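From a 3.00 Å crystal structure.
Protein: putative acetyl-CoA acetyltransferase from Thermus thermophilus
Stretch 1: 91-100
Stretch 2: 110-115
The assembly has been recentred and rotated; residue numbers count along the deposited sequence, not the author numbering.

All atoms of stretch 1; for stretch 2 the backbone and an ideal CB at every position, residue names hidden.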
# COMPACT_ATOMS: atom_id res chain seq x y z
N SER C 91 20.97 -15.41 12.54
CA SER C 91 19.87 -16.20 13.07
C SER C 91 20.01 -17.70 12.85
O SER C 91 19.66 -18.51 13.71
CB SER C 91 18.55 -15.69 12.50
OG SER C 91 18.28 -14.38 12.98
N GLY C 92 20.53 -18.09 11.69
CA GLY C 92 20.69 -19.50 11.40
C GLY C 92 21.57 -20.24 12.40
O GLY C 92 21.25 -21.36 12.81
N LEU C 93 22.67 -19.62 12.80
CA LEU C 93 23.56 -20.25 13.75
C LEU C 93 22.94 -20.22 15.15
O LEU C 93 23.05 -21.19 15.89
CB LEU C 93 24.93 -19.54 13.71
CG LEU C 93 26.22 -20.38 13.74
CD1 LEU C 93 26.13 -21.57 12.80
CD2 LEU C 93 27.39 -19.50 13.36
N GLU C 94 22.28 -19.11 15.51
CA GLU C 94 21.64 -18.97 16.82
C GLU C 94 20.68 -20.14 17.02
O GLU C 94 20.56 -20.67 18.12
CB GLU C 94 20.86 -17.66 16.90
CG GLU C 94 20.11 -17.41 18.21
CD GLU C 94 21.03 -17.10 19.39
OE1 GLU C 94 21.95 -16.27 19.24
OE2 GLU C 94 20.84 -17.68 20.48
N ALA C 95 20.02 -20.53 15.94
CA ALA C 95 19.07 -21.64 15.98
C ALA C 95 19.76 -22.92 16.44
O ALA C 95 19.24 -23.66 17.28
CB ALA C 95 18.47 -21.84 14.61
N VAL C 96 20.94 -23.19 15.89
CA VAL C 96 21.69 -24.37 16.28
C VAL C 96 22.12 -24.26 17.73
O VAL C 96 21.99 -25.20 18.50
CB VAL C 96 22.95 -24.55 15.42
CG1 VAL C 96 23.71 -25.78 15.85
CG2 VAL C 96 22.57 -24.66 13.97
N ALA C 97 22.65 -23.10 18.10
CA ALA C 97 23.10 -22.88 19.46
C ALA C 97 21.95 -23.16 20.42
O ALA C 97 22.11 -23.85 21.43
CB ALA C 97 23.58 -21.47 19.64
N GLN C 98 20.79 -22.62 20.09
CA GLN C 98 19.59 -22.79 20.90
C GLN C 98 19.30 -24.28 21.12
O GLN C 98 18.97 -24.70 22.23
CB GLN C 98 18.41 -22.12 20.21
CG GLN C 98 17.69 -21.08 21.04
CD GLN C 98 18.58 -19.89 21.40
OE1 GLN C 98 18.50 -18.83 20.75
NE2 GLN C 98 19.41 -20.06 22.43
N ALA C 99 19.43 -25.06 20.05
CA ALA C 99 19.17 -26.50 20.12
C ALA C 99 20.17 -27.17 21.02
O ALA C 99 19.81 -27.92 21.92
CB ALA C 99 19.23 -27.11 18.73
N ALA C 100 21.44 -26.91 20.77
CA ALA C 100 22.49 -27.50 21.58
C ALA C 100 22.25 -27.23 23.06
O ALA C 100 22.27 -28.14 23.87
CB ALA C 100 23.85 -26.96 21.14
N UNK C 110 16.28 -35.01 20.97
CA UNK C 110 16.37 -34.75 19.54
C UNK C 110 15.87 -33.35 19.20
O UNK C 110 14.70 -33.04 19.43
CB UNK C 110 15.57 -35.80 18.76
N UNK C 111 16.74 -32.51 18.67
CA UNK C 111 16.38 -31.14 18.30
C UNK C 111 16.83 -30.77 16.89
O UNK C 111 17.79 -31.33 16.36
CB UNK C 111 16.99 -30.16 19.30
N UNK C 112 16.13 -29.82 16.27
CA UNK C 112 16.51 -29.36 14.94
C UNK C 112 16.89 -27.88 14.99
O UNK C 112 16.16 -27.07 15.56
CB UNK C 112 15.37 -29.59 13.94
N UNK C 113 18.02 -27.54 14.40
CA UNK C 113 18.45 -26.15 14.35
C UNK C 113 18.41 -25.79 12.88
O UNK C 113 19.06 -26.44 12.07
CB UNK C 113 19.83 -25.93 14.97
N UNK C 114 17.64 -24.78 12.51
CA UNK C 114 17.54 -24.43 11.10
C UNK C 114 17.32 -22.95 10.83
O UNK C 114 17.24 -22.13 11.75
CB UNK C 114 16.40 -25.23 10.46
N UNK C 115 17.20 -22.63 9.54
CA UNK C 115 16.98 -21.26 9.13
C UNK C 115 16.45 -21.18 7.72
O UNK C 115 16.67 -22.08 6.91
CB UNK C 115 18.28 -20.45 9.25

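Stretch 1 is a helix and stretch 2 a strand that runs almost antiparallel to it, at 171° between their directions, with the axes closing to 6.1 Å. No hydrogen bond links the two, so the contact rests on packing, and the helix offers the strand the small residues Gly92, Ala95 and Ala99, with the backbone of Val96.

Position 110 has extended backbone angles, and its ideal CB finds nothing of the helix within 5.5 Å. Stretch 1 therefore sets no limit here, and strand propensity alone would favour a beta-branched residue. The residue is Val110, which makes no contact with the helix.

At position 111 the CA-to-CB bond points toward the helix, and the ideal CB lies 3.8 Å from Ala99 CB. A methyl group invites an apolar neighbour, and there is no charge nearby to answer. Alanine, a larger aliphatic residue or an aromatic one could all suit, provided a long side chain turns aside beyond CB. The residue is Tyr111. Its CB packs on Ala99 CB at 3.8 Å, and chi1 of -77° (m) turns the ring aside rather than into the helix, with Ala99 O lying obliquely to it.

Position 112 points away, and its CB has no helix atom within 5.5 Å. Many residues would fit; Ile112, beta-branched and at home in a strand, reaches the helix through its backbone: Ile112 O lies 4.4 Å from Ala99 CB, whereas Ile112 CB stays 6.6 Å from that methyl.

Position 113 is the most restricted. Its ideal CB, directed at the helix, would sit 2.8 Å from Val96 CA, a clash, and 3.3 Å from Ala95 O. With phi/psi of -114/122 the backbone angles are ordinary for a strand, so the restriction is steric, and only glycine suits. Gly113 lets the backbones come together: its CA lies 4.2 Å from Val96 CA and 3.9 Å from Ala95 O.

Position 114 points away again; stretch 1 sets no limit on size or polarity, so many residues would suit. What touches the helix is the backbone: O of position 114 lies 3.1 Å from Ala95 CB, a tight approach. The residue is Ser114, in the p rotamer, its OG hydrogen-bonded elsewhere in the structure.

Position 115 turns back toward the helix, where an ideal CB would stand 3.4 Å from Gly92 CA. This is tight rather than an outright clash, so glycine is the comfortable choice and alanine a strained one. The residue is Gly115, its CA 4.7 Å from Gly92 CA.

Stretch 2 (110-115) VYIGSG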
# COMPACT_ATOMS: atom_id res chain seq x y z
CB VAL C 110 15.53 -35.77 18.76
CG1 VAL C 110 15.51 -35.41 17.30
CG2 VAL C 110 16.10 -37.16 18.97
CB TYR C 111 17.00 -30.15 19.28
CG TYR C 111 16.31 -30.03 20.62
CD1 TYR C 111 16.43 -31.03 21.59
CD2 TYR C 111 15.58 -28.90 20.93
CE1 TYR C 111 15.82 -30.89 22.85
CE2 TYR C 111 14.97 -28.74 22.18
CZ TYR C 111 15.09 -29.73 23.13
OH TYR C 111 14.51 -29.51 24.36
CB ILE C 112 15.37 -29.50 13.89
CG1 ILE C 112 15.04 -30.97 13.64
CG2 ILE C 112 15.80 -28.86 12.57
CD1 ILE C 112 14.01 -31.18 12.54
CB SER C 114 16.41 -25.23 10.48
OG SER C 114 15.23 -25.06 11.25
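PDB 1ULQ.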